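PDB 3MCX: SusD superfamily protein from Bacteroides thetaiotaomicron, which is of unknown function but, as a zinc-binding SusD-family protein of the outer membrane, probably binds glycans or other nutrients at the cell surface for uptake. Local coordinates for residues L28-Y32 against N196-N200; Y48-R52 against R456-P460; P70-Y74 against H438-L442; L101-E106 against R120-E124. All coordinates share one frame; numbering follows the deposited sequence.

Contact 1: residues L28-Y32 against N196-N200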
loop_
_atom_site.group_PDB
_atom_site.type_symbol
_atom_site.label_atom_id
_atom_site.label_comp_id
_atom_site.label_asym_id
_atom_site.label_seq_id
_atom_site.Cartn_x
_atom_site.Cartn_y
_atom_site.Cartn_z
ATOM N N LEU A 28 5.677 -2.003 -21.445
ATOM C CA LEU A 28 4.744 -2.066 -20.325
ATOM C C LEU A 28 5.221 -3.086 -19.275
ATOM O O LEU A 28 5.169 -2.820 -18.081
ATOM C CB LEU A 28 3.359 -2.414 -20.840
ATOM C CG LEU A 28 2.254 -2.546 -19.787
ATOM C CD1 LEU A 28 2.113 -1.252 -18.924
ATOM C CD2 LEU A 28 0.941 -2.986 -20.439
ATOM N N ASN A 29 5.689 -4.244 -19.745
ATOM C CA ASN A 29 6.218 -5.228 -18.789
ATOM C C ASN A 29 7.332 -4.615 -17.962
ATOM O O ASN A 29 7.439 -4.887 -16.772
ATOM C CB ASN A 29 6.739 -6.469 -19.499
ATOM C CG ASN A 29 5.627 -7.296 -20.146
ATOM O OD1 ASN A 29 4.460 -7.128 -19.842
ATOM N ND2 ASN A 29 6.009 -8.213 -20.986
ATOM N N GLY A 30 8.166 -3.799 -18.591
ATOM C CA GLY A 30 9.227 -3.103 -17.888
ATOM C C GLY A 30 8.755 -2.130 -16.825
ATOM O O GLY A 30 9.382 -1.955 -15.785
ATOM N N ILE A 31 7.640 -1.451 -17.078
ATOM C CA ILE A 31 7.042 -0.572 -16.094
ATOM C C ILE A 31 6.571 -1.367 -14.856
ATOM O O ILE A 31 6.858 -0.998 -13.721
ATOM C CB ILE A 31 5.855 0.211 -16.743
ATOM C CG1 ILE A 31 6.434 1.203 -17.745
ATOM C CG2 ILE A 31 4.951 0.905 -15.703
ATOM C CD1 ILE A 31 5.409 1.831 -18.666
ATOM N N TYR A 32 5.866 -2.477 -15.086
ATOM C CA TYR A 32 5.452 -3.323 -13.976
ATOM C C TYR A 32 6.656 -3.860 -13.199
ATOM O O TYR A 32 6.629 -3.874 -11.969
ATOM C CB TYR A 32 4.655 -4.499 -14.504
ATOM C CG TYR A 32 3.231 -4.163 -14.938
ATOM C CD1 TYR A 32 2.314 -3.705 -14.028
ATOM C CD2 TYR A 32 2.801 -4.429 -16.223
ATOM C CE1 TYR A 32 0.965 -3.454 -14.409
ATOM C CE2 TYR A 32 1.480 -4.195 -16.608
ATOM C CZ TYR A 32 0.576 -3.721 -15.680
ATOM O OH TYR A 32 -0.752 -3.523 -16.004
ATOM N N ASN A 196 -3.422 -12.156 -14.170
ATOM C CA ASN A 196 -2.363 -12.353 -13.195
ATOM C C ASN A 196 -1.079 -11.613 -13.534
ATOM O O ASN A 196 -0.438 -11.910 -14.541
ATOM C CB ASN A 196 -2.037 -13.860 -13.064
ATOM C CG ASN A 196 -3.168 -14.667 -12.453
ATOM O OD1 ASN A 196 -4.141 -14.122 -11.943
ATOM N ND2 ASN A 196 -3.033 -15.985 -12.499
ATOM N N GLY A 197 -0.695 -10.638 -12.705
ATOM C CA GLY A 197 0.548 -9.910 -12.889
ATOM C C GLY A 197 0.361 -8.514 -13.415
ATOM O O GLY A 197 1.323 -7.762 -13.475
ATOM N N TYR A 198 -0.875 -8.186 -13.809
ATOM C CA TYR A 198 -1.196 -6.971 -14.574
ATOM C C TYR A 198 -2.503 -6.368 -14.097
ATOM O O TYR A 198 -3.276 -7.020 -13.410
ATOM C CB TYR A 198 -1.372 -7.312 -16.042
ATOM C CG TYR A 198 -0.207 -8.024 -16.638
ATOM C CD1 TYR A 198 0.997 -7.375 -16.804
ATOM C CD2 TYR A 198 -0.301 -9.348 -17.033
ATOM C CE1 TYR A 198 2.079 -8.002 -17.372
ATOM C CE2 TYR A 198 0.786 -9.994 -17.593
ATOM C CZ TYR A 198 1.971 -9.311 -17.757
ATOM O OH TYR A 198 3.060 -9.930 -18.308
ATOM N N ILE A 199 -2.767 -5.121 -14.489
ATOM C CA ILE A 199 -3.961 -4.399 -14.083
ATOM C C ILE A 199 -5.122 -4.645 -15.025
ATOM O O ILE A 199 -4.986 -4.447 -16.233
ATOM C CB ILE A 199 -3.675 -2.881 -14.039
ATOM C CG1 ILE A 199 -2.659 -2.602 -12.940
ATOM C CG2 ILE A 199 -4.957 -2.091 -13.811
ATOM C CD1 ILE A 199 -1.976 -1.237 -13.068
ATOM N N ASN A 200 -6.259 -5.102 -14.479
ATOM C CA ASN A 200 -7.511 -5.210 -15.212
ATOM C C ASN A 200 -8.565 -4.238 -14.654
ATOM O O ASN A 200 -8.271 -3.440 -13.758
ATOM C CB ASN A 200 -8.003 -6.662 -15.238
ATOM C CG ASN A 200 -8.531 -7.150 -13.887
ATOM O OD1 ASN A 200 -8.533 -6.404 -12.899
ATOM N ND2 ASN A 200 -8.963 -8.423 -13.846
#

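Contact 2: residues Y48-R52 against R456-P460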
loop_
_atom_site.group_PDB
_atom_site.type_symbol
_atom_site.label_atom_id
_atom_site.label_comp_id
_atom_site.label_asym_id
_atom_site.label_seq_id
_atom_site.Cartn_x
_atom_site.Cartn_y
_atom_site.Cartn_z
ATOM N N TYR A 48 5.869 1.254 4.314
ATOM C CA TYR A 48 5.644 2.607 4.850
ATOM C C TYR A 48 4.327 2.733 5.598
ATOM O O TYR A 48 4.317 3.192 6.750
ATOM C CB TYR A 48 5.740 3.642 3.733
ATOM C CG TYR A 48 5.493 5.078 4.166
ATOM C CD1 TYR A 48 6.462 5.816 4.802
ATOM C CD2 TYR A 48 4.252 5.692 3.952
ATOM C CE1 TYR A 48 6.240 7.134 5.174
ATOM C CE2 TYR A 48 4.018 7.005 4.338
ATOM C CZ TYR A 48 5.019 7.707 4.956
ATOM O OH TYR A 48 4.821 9.005 5.343
ATOM N N GLY A 49 3.253 2.255 5.004
ATOM C CA GLY A 49 1.926 2.409 5.576
ATOM C C GLY A 49 1.653 1.518 6.765
ATOM O O GLY A 49 0.596 1.625 7.384
ATOM N N ASP A 50 2.583 0.633 7.108
ATOM C CA ASP A 50 2.517 -0.129 8.341
ATOM C C ASP A 50 3.411 0.467 9.434
ATOM O O ASP A 50 2.933 0.768 10.519
ATOM C CB ASP A 50 2.863 -1.568 8.045
ATOM C CG ASP A 50 1.808 -2.224 7.196
ATOM O OD1 ASP A 50 0.691 -2.450 7.733
ATOM O OD2 ASP A 50 2.092 -2.490 6.021
ATOM N N CYS A 51 4.671 0.710 9.153
ATOM C CA CYS A 51 5.574 1.185 10.206
ATOM C C CYS A 51 5.302 2.604 10.683
ATOM O O CYS A 51 5.794 3.024 11.750
ATOM C CB CYS A 51 7.065 1.011 9.857
ATOM S SG CYS A 51 7.659 2.077 8.534
ATOM N N ARG A 52 4.506 3.363 9.923
ATOM C CA ARG A 52 4.108 4.705 10.317
ATOM C C ARG A 52 2.923 4.720 11.282
ATOM O O ARG A 52 2.624 5.763 11.881
ATOM C CB ARG A 52 3.796 5.558 9.071
ATOM C CG ARG A 52 4.962 5.797 8.161
ATOM C CD ARG A 52 5.870 6.886 8.662
ATOM N NE ARG A 52 5.363 8.202 8.252
ATOM C CZ ARG A 52 6.042 9.329 8.393
ATOM N NH1 ARG A 52 7.196 9.337 9.036
ATOM N NH2 ARG A 52 5.561 10.458 7.871
ATOM N N ARG A 456 5.082 16.318 10.350
ATOM C CA ARG A 456 5.973 15.223 9.957
ATOM C C ARG A 456 5.299 14.100 9.161
ATOM O O ARG A 456 5.986 13.211 8.643
ATOM C CB ARG A 456 6.688 14.659 11.194
ATOM C CG ARG A 456 7.525 15.681 11.918
ATOM C CD ARG A 456 7.978 15.199 13.281
ATOM N NE ARG A 456 6.837 14.944 14.136
ATOM C CZ ARG A 456 6.912 14.310 15.293
ATOM N NH1 ARG A 456 8.096 13.867 15.731
ATOM N NH2 ARG A 456 5.813 14.141 16.036
ATOM N N ILE A 457 3.967 14.115 9.049
ATOM C CA ILE A 457 3.278 13.152 8.210
ATOM C C ILE A 457 3.719 13.266 6.765
ATOM O O ILE A 457 3.851 12.244 6.097
ATOM C CB ILE A 457 1.749 13.285 8.281
ATOM C CG1 ILE A 457 1.232 12.635 9.572
ATOM C CG2 ILE A 457 1.070 12.697 7.015
ATOM C CD1 ILE A 457 -0.025 13.304 10.082
ATOM N N ALA A 458 3.907 14.497 6.266
ATOM C CA ALA A 458 4.416 14.720 4.920
ATOM C C ALA A 458 5.936 14.554 4.965
ATOM O O ALA A 458 6.634 15.337 5.622
ATOM C CB ALA A 458 4.010 16.092 4.410
ATOM N N LEU A 459 6.403 13.537 4.250
ATOM C CA LEU A 459 7.846 13.295 4.167
ATOM C C LEU A 459 8.536 14.475 3.544
ATOM O O LEU A 459 7.962 15.180 2.721
ATOM C CB LEU A 459 8.137 12.041 3.348
ATOM C CG LEU A 459 7.688 10.716 3.961
ATOM C CD1 LEU A 459 8.021 9.594 3.013
ATOM C CD2 LEU A 459 8.376 10.475 5.291
ATOM N N PRO A 460 9.802 14.709 3.894
ATOM C CA PRO A 460 10.514 15.772 3.222
ATOM C C PRO A 460 10.733 15.477 1.741
ATOM O O PRO A 460 11.029 14.358 1.384
ATOM C CB PRO A 460 11.858 15.852 3.961
ATOM C CG PRO A 460 12.019 14.488 4.487
ATOM C CD PRO A 460 10.672 13.928 4.785
HETATM O O HOH W 1 2.641 10.273 4.533
HETATM O O HOH W 2 8.392 11.924 9.210
#

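Contact 3: residues P70-Y74 against H438-L442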
loop_
_atom_site.group_PDB
_atom_site.type_symbol
_atom_site.label_atom_id
_atom_site.label_comp_id
_atom_site.label_asym_id
_atom_site.label_seq_id
_atom_site.Cartn_x
_atom_site.Cartn_y
_atom_site.Cartn_z
ATOM N N PRO A 70 13.877 5.323 10.282
ATOM C CA PRO A 70 13.615 6.750 10.100
ATOM C C PRO A 70 12.159 7.082 9.811
ATOM O O PRO A 70 11.709 8.181 10.157
ATOM C CB PRO A 70 14.506 7.105 8.904
ATOM C CG PRO A 70 15.645 6.073 8.954
ATOM C CD PRO A 70 14.912 4.833 9.340
ATOM N N TYR A 71 11.430 6.181 9.144
ATOM C CA TYR A 71 9.985 6.320 8.986
ATOM C C TYR A 71 9.262 6.144 10.331
ATOM O O TYR A 71 8.451 6.984 10.759
ATOM C CB TYR A 71 9.456 5.299 8.024
ATOM C CG TYR A 71 9.874 5.435 6.575
ATOM C CD1 TYR A 71 10.039 6.649 5.948
ATOM C CD2 TYR A 71 9.988 4.309 5.797
ATOM C CE1 TYR A 71 10.351 6.724 4.578
ATOM C CE2 TYR A 71 10.302 4.371 4.419
ATOM C CZ TYR A 71 10.464 5.566 3.823
ATOM O OH TYR A 71 10.783 5.587 2.497
ATOM N N TYR A 72 9.534 5.029 10.970
ATOM C CA TYR A 72 8.893 4.666 12.245
ATOM C C TYR A 72 9.061 5.736 13.304
ATOM O O TYR A 72 8.131 5.997 14.080
ATOM C CB TYR A 72 9.503 3.343 12.689
ATOM C CG TYR A 72 9.188 2.874 14.095
ATOM C CD1 TYR A 72 7.908 2.470 14.459
ATOM C CD2 TYR A 72 10.176 2.812 15.039
ATOM C CE1 TYR A 72 7.658 2.021 15.746
ATOM C CE2 TYR A 72 9.939 2.338 16.314
ATOM C CZ TYR A 72 8.684 1.949 16.662
ATOM O OH TYR A 72 8.455 1.470 17.939
ATOM N N GLU A 73 10.248 6.339 13.377
ATOM C CA GLU A 73 10.596 7.363 14.359
ATOM C C GLU A 73 10.202 8.786 13.928
ATOM O O GLU A 73 10.432 9.732 14.675
ATOM C CB GLU A 73 12.107 7.325 14.623
ATOM C CG GLU A 73 12.536 6.002 15.252
ATOM C CD GLU A 73 14.033 5.767 15.241
ATOM O OE1 GLU A 73 14.817 6.618 14.781
ATOM O OE2 GLU A 73 14.428 4.659 15.721
ATOM N N TYR A 74 9.663 8.941 12.714
ATOM C CA TYR A 74 9.256 10.279 12.227
ATOM C C TYR A 74 10.383 11.281 12.291
ATOM O O TYR A 74 10.209 12.460 12.597
ATOM C CB TYR A 74 7.999 10.758 12.981
ATOM C CG TYR A 74 6.717 10.079 12.518
ATOM C CD1 TYR A 74 6.386 8.793 12.918
ATOM C CD2 TYR A 74 5.812 10.770 11.739
ATOM C CE1 TYR A 74 5.223 8.191 12.483
ATOM C CE2 TYR A 74 4.655 10.190 11.325
ATOM C CZ TYR A 74 4.342 8.894 11.704
ATOM O OH TYR A 74 3.171 8.301 11.269
ATOM N N HIS A 438 7.710 -1.001 21.954
ATOM C CA HIS A 438 8.099 0.061 21.067
ATOM C C HIS A 438 9.466 0.568 21.467
ATOM O O HIS A 438 9.866 0.571 22.652
ATOM C CB HIS A 438 7.061 1.173 21.077
ATOM C CG HIS A 438 5.887 0.877 20.199
ATOM N ND1 HIS A 438 5.948 0.930 18.817
ATOM C CD2 HIS A 438 4.615 0.515 20.508
ATOM C CE1 HIS A 438 4.768 0.598 18.311
ATOM N NE2 HIS A 438 3.933 0.364 19.324
ATOM N N LEU A 439 10.187 1.050 20.460
ATOM C CA LEU A 439 11.561 1.435 20.710
ATOM C C LEU A 439 11.663 2.708 21.536
ATOM O O LEU A 439 10.838 3.614 21.395
ATOM C CB LEU A 439 12.325 1.634 19.415
ATOM C CG LEU A 439 12.354 0.419 18.529
ATOM C CD1 LEU A 439 13.336 0.640 17.320
ATOM C CD2 LEU A 439 12.662 -0.869 19.275
ATOM N N GLU A 440 12.723 2.818 22.325
ATOM C CA GLU A 440 12.943 4.002 23.141
ATOM C C GLU A 440 13.205 5.243 22.294
ATOM O O GLU A 440 13.026 6.366 22.743
ATOM C CB GLU A 440 14.075 3.794 24.150
ATOM C CG GLU A 440 13.758 2.765 25.254
ATOM C CD GLU A 440 12.496 3.080 26.040
ATOM O OE1 GLU A 440 12.349 4.251 26.445
ATOM O OE2 GLU A 440 11.674 2.141 26.256
ATOM N N THR A 441 13.660 5.060 21.069
ATOM C CA THR A 441 13.866 6.202 20.186
ATOM C C THR A 441 12.598 7.026 19.933
ATOM O O THR A 441 12.703 8.207 19.578
ATOM C CB THR A 441 14.410 5.743 18.813
ATOM O OG1 THR A 441 13.605 4.665 18.317
ATOM C CG2 THR A 441 15.885 5.325 18.922
ATOM N N LEU A 442 11.404 6.447 20.101
ATOM C CA LEU A 442 10.168 7.245 19.923
ATOM C C LEU A 442 10.069 8.366 20.964
ATOM O O LEU A 442 9.435 9.391 20.708
ATOM C CB LEU A 442 8.920 6.386 20.039
ATOM C CG LEU A 442 8.766 5.225 19.062
ATOM C CD1 LEU A 442 7.366 4.619 19.121
ATOM C CD2 LEU A 442 9.084 5.686 17.589
#

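Contact 4: residues L101-E106 against R120-E124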
loop_
_atom_site.group_PDB
_atom_site.type_symbol
_atom_site.label_atom_id
_atom_site.label_comp_id
_atom_site.label_asym_id
_atom_site.label_seq_id
_atom_site.Cartn_x
_atom_site.Cartn_y
_atom_site.Cartn_z
ATOM N N LEU A 101 5.507 5.772 -23.086
ATOM C CA LEU A 101 4.740 4.708 -23.726
ATOM C C LEU A 101 3.398 5.229 -24.256
ATOM O O LEU A 101 3.052 4.954 -25.385
ATOM C CB LEU A 101 4.541 3.542 -22.734
ATOM C CG LEU A 101 3.730 2.338 -23.245
ATOM C CD1 LEU A 101 4.263 1.750 -24.531
ATOM C CD2 LEU A 101 3.674 1.295 -22.131
ATOM N N ILE A 102 2.673 5.953 -23.401
ATOM C CA ILE A 102 1.409 6.541 -23.827
ATOM C C ILE A 102 1.594 7.450 -25.029
ATOM O O ILE A 102 0.872 7.361 -26.023
ATOM C CB ILE A 102 0.705 7.289 -22.678
ATOM C CG1 ILE A 102 0.281 6.300 -21.563
ATOM C CG2 ILE A 102 -0.495 8.089 -23.230
ATOM C CD1 ILE A 102 -0.006 6.904 -20.194
ATOM N N GLN A 103 2.622 8.296 -24.992
ATOM C CA GLN A 103 2.889 9.172 -26.115
ATOM C C GLN A 103 3.259 8.420 -27.410
ATOM O O GLN A 103 2.841 8.778 -28.487
ATOM C CB GLN A 103 3.960 10.215 -25.785
ATOM C CG GLN A 103 4.296 11.173 -26.959
ATOM C CD GLN A 103 3.121 12.012 -27.515
ATOM O OE1 GLN A 103 2.147 12.274 -26.760
ATOM N NE2 GLN A 103 3.221 12.434 -28.775
ATOM N N LYS A 104 4.074 7.361 -27.273
ATOM C CA LYS A 104 4.421 6.545 -28.423
ATOM C C LYS A 104 3.164 5.939 -29.069
ATOM O O LYS A 104 3.017 5.941 -30.277
ATOM C CB LYS A 104 5.425 5.446 -28.006
ATOM C CG LYS A 104 6.027 4.648 -29.121
ATOM C CD LYS A 104 6.868 5.527 -30.063
ATOM C CE LYS A 104 7.470 4.707 -31.222
ATOM N NZ LYS A 104 8.011 5.562 -32.311
ATOM N N ILE A 105 2.279 5.411 -28.228
ATOM C CA ILE A 105 0.992 4.862 -28.745
ATOM C C ILE A 105 0.155 5.955 -29.454
ATOM O O ILE A 105 -0.327 5.770 -30.532
ATOM C CB ILE A 105 0.192 4.148 -27.617
ATOM C CG1 ILE A 105 0.930 2.883 -27.112
ATOM C CG2 ILE A 105 -1.244 3.813 -28.109
ATOM C CD1 ILE A 105 0.362 2.320 -25.837
ATOM N N GLU A 106 0.010 7.083 -28.766
ATOM C CA GLU A 106 -0.835 8.156 -29.307
ATOM C C GLU A 106 -0.279 8.852 -30.517
ATOM O O GLU A 106 -1.023 9.388 -31.320
ATOM C CB GLU A 106 -1.142 9.170 -28.213
ATOM C CG GLU A 106 -1.979 8.606 -27.117
ATOM C CD GLU A 106 -2.443 9.613 -26.072
ATOM O OE1 GLU A 106 -1.662 10.431 -25.545
ATOM O OE2 GLU A 106 -3.631 9.509 -25.693
ATOM N N ARG A 120 -5.442 -1.307 -24.698
ATOM C CA ARG A 120 -5.265 -1.996 -23.425
ATOM C C ARG A 120 -3.933 -1.624 -22.774
ATOM O O ARG A 120 -3.854 -1.301 -21.601
ATOM C CB ARG A 120 -5.318 -3.526 -23.650
ATOM C CG ARG A 120 -5.076 -4.287 -22.372
ATOM C CD ARG A 120 -4.906 -5.789 -22.529
ATOM N NE ARG A 120 -3.845 -6.137 -23.469
ATOM C CZ ARG A 120 -2.536 -6.133 -23.204
ATOM N NH1 ARG A 120 -2.067 -5.756 -22.016
ATOM N NH2 ARG A 120 -1.683 -6.485 -24.178
ATOM N N ILE A 121 -2.871 -1.678 -23.580
ATOM C CA ILE A 121 -1.546 -1.298 -23.095
ATOM C C ILE A 121 -1.551 0.146 -22.602
ATOM O O ILE A 121 -1.060 0.435 -21.543
ATOM C CB ILE A 121 -0.491 -1.503 -24.172
ATOM C CG1 ILE A 121 -0.333 -3.006 -24.435
ATOM C CG2 ILE A 121 0.852 -0.851 -23.777
ATOM C CD1 ILE A 121 0.433 -3.335 -25.701
ATOM N N LYS A 122 -2.173 1.032 -23.384
ATOM C CA LYS A 122 -2.290 2.442 -22.958
ATOM C C LYS A 122 -3.047 2.577 -21.640
ATOM O O LYS A 122 -2.650 3.341 -20.751
ATOM C CB LYS A 122 -3.009 3.216 -24.041
ATOM C CG LYS A 122 -3.264 4.696 -23.752
ATOM C CD LYS A 122 -4.094 5.310 -24.870
ATOM C CE LYS A 122 -4.580 6.668 -24.502
ATOM N NZ LYS A 122 -5.526 7.156 -25.547
ATOM N N SER A 123 -4.135 1.832 -21.518
ATOM C CA SER A 123 -4.953 1.902 -20.321
ATOM C C SER A 123 -4.244 1.399 -19.070
ATOM O O SER A 123 -4.350 1.982 -17.992
ATOM C CB SER A 123 -6.241 1.121 -20.521
ATOM O OG SER A 123 -7.021 1.754 -21.524
ATOM N N GLU A 124 -3.528 0.283 -19.197
ATOM C CA GLU A 124 -2.707 -0.185 -18.100
ATOM C C GLU A 124 -1.621 0.823 -17.695
ATOM O O GLU A 124 -1.392 1.062 -16.512
ATOM C CB GLU A 124 -2.100 -1.545 -18.454
ATOM C CG GLU A 124 -3.160 -2.648 -18.565
ATOM C CD GLU A 124 -2.592 -4.015 -18.872
ATOM O OE1 GLU A 124 -1.512 -4.338 -18.333
ATOM O OE2 GLU A 124 -3.242 -4.762 -19.634
#

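Contact 1: residues L28-Y32 against N196-N200
Gly197 O stands over the centre of one face of the Tyr32 ring, 4.2 Å above its plane. The Tyr198 ring, in one of its two conformers, turns its edge toward the face of Tyr32: an offset edge-to-face pair with centroids 5.2 Å apart and planes at 64°. Tyr32 CD2 lies in the plane of the Tyr198 ring at its edge. With CG beside the backbone N (chi1 -75°), the Tyr32 ring carries its hydroxyl to the loop, where Tyr32 OH accepts a nearly straight bond from Ile199 N (3.0 Å, 169°); it is also hydrogen-bonded to Glu124. The phenol oxygen is thus gripped by a loop amide and a buried carboxylate together. Ile199 CD1 packs at 3.9 Å from Tyr32 CE1. A phenylalanine in place of Tyr32 would probably leave the Ile199 amide and the Glu124 carboxylate without their shared partner. Gly197 takes a backbone shape that would push a CB against the preceding carbonyl. The contact closes the loop before helix 201-214 over helix 21-36; helix 115-140 brings Glu124 against Leu28 and Tyr198, and Met128 against Ile31 and Ile199, while strand 256-260 touches Tyr32 through Leu260 and Ile199 through Phe258.

Contact 2: residues Y48-R52 against R456-P460
Two hydrogen bonds run directly from the Arg52 guanidinium to the backbone of the 3-10 turn at Arg456 and Ile457. Arg52 NH2 gives the stronger one to Arg456 O, 2.9 Å long with an angle of 145° at the hydrogen; the acceptor is somewhat tilted from the guanidinium plane. The second, from Arg52 NH2 to Ile457 O at 3.0 Å, is weak because it is strongly bent. Both carbonyls are met at the edge of the flat group. With chi1 at -64° the CG of Arg52 lies over one face of the Tyr48 ring, toward its rim; bends at the next two torsions then turn the guanidinium to the loop.

Water extends this polar network. One molecule accepts from Arg52 NH1 and donates to Arg456 O, 2.8 Å away, so that carbonyl is reached both directly and through solvent. Another is hydrogen-bonded to Tyr48 OH at 2.6 Å and probably donates to Ile457 O, linking the phenol to the loop.

Apolar packing is carried by Leu459. Its CD1 lies 3.7 Å from Tyr48 CE1, the two side chains meeting from opposite directions, while Leu459 CD2 covers one face of the Arg52 guanidinium, 3.8 Å from Arg52 NH2.

The contact brings the end of helix 44-51 against the loop leading to helix 463-468, close to the carboxyl end of the chain. Arg52 NH1 also bonds Tyr71 O, and the guanidinium makes a cation-pi contact with Tyr74. Helix 115-140 touches Tyr48 and Leu459 through Leu139, and Tyr71 of helix 69-72 sets its ring edge-to-face with Tyr48.

Contact 3: residues P70-Y74 against H438-L442
Tyr72 reaches across to three residues of the 438-442 turn, and its course can be traced outward. From CB, the first torsion (170°) carries CG opposite the backbone N and sends the ring over to the turn. Leu442 CD2 sits over one face, a CH-pi contact 4.0 Å from the Tyr72 centroid and 22° off its normal, which limits the ring's turn, while Leu439 CG approaches Tyr72 CE2 to 3.8 Å. On the other flank Tyr72 CE1 lies in the plane of the His438 imidazole, at its edge; the two rings meet rim to rim with planes only 16° apart. At the tip, Tyr72 OH is hydrogen-bonded to His438 ND1 at 2.7 Å and accepts from Leu439 N at 3.1 Å, two partners that hold the phenol oxygen in place. His438 NE2 is held in turn by Asp296.

From the next residue, Glu73 OE2 accepts from Thr441 OG1 at 2.7 Å, met from above the carboxylate plane; Thr61 OG1 bonds the same oxygen. The contact fastens the end of helix 69-72, closed by a Schellman motif at Tyr74, to the turn leading into a short, weakly bonded helix at 441-444. Strand 56-57 adds Gln57, touching Tyr72, His438 and Leu439.

Contact 4: residues L101-E106 against R120-E124
An antiparallel helical hairpin, consistent with the TPR-like helical character of the SusD family, is joined here near its connecting loop. The segments 101-106 and 120-124, on helix 81-106 and helix 115-140, run nearly antiparallel, at 152°, their axes 9.6 Å apart at closest approach. Leu101, Ile105 and Ile121 form the apolar seam. Ile121 CG2 is the shared point: it meets Ile105 CD1 at 3.8 Å and Leu101 CD2 at 3.9 Å, both pairs crossing at about a right angle. The same Ile105 CD1 also rests on the backbone N of Lys122 and 3.9 Å from Lys122 CB.

Lys122 leaves its helix with chi1 at 178° and stays fully extended, which carries its amine along the flank of the seam to Glu106. There Lys122 NZ forms a salt bridge with Glu106 OE2 at 3.0 Å, arriving on the anti side of the carboxylate and 24° out of its plane. An alanine at Lys122 would probably leave the Glu106 carboxylate without this counter-charge and strip cover from the flank of the seam.

Chemically, the interface is graded. Methyl groups meet between the helices, with Leu28 of helix 21-36 also touching Leu101, whereas the ion pair lies toward the exposed side. Because Glu106 is exposed, solvent probably screens the pair, so that its electrostatic pull is likely to be modest.

How the contacts relate
The four contacts fall into two pairs in different parts of the fold. Contacts 1 and 4 share helix 115-140: Glu124, on one segment of contact 4, is a hydrogen-bond partner of Tyr32 in contact 1, and their centres lie 13 Å apart. Contacts 2 and 3, centres 11 Å apart, are joined where Arg52 bonds the backbone of Tyr71 and the hydroxyl of Tyr74. Contacts 1 and 3 lie on opposite sides of the chain's centre. Contacts 1, 2 and 3 are buried and all use a tyrosine hydroxyl; contact 2 adds an arginine and two waters, contact 3 a threonine-glutamate bond. Contact 4, partly buried, joins helix to helix with aliphatic packing and an ion pair.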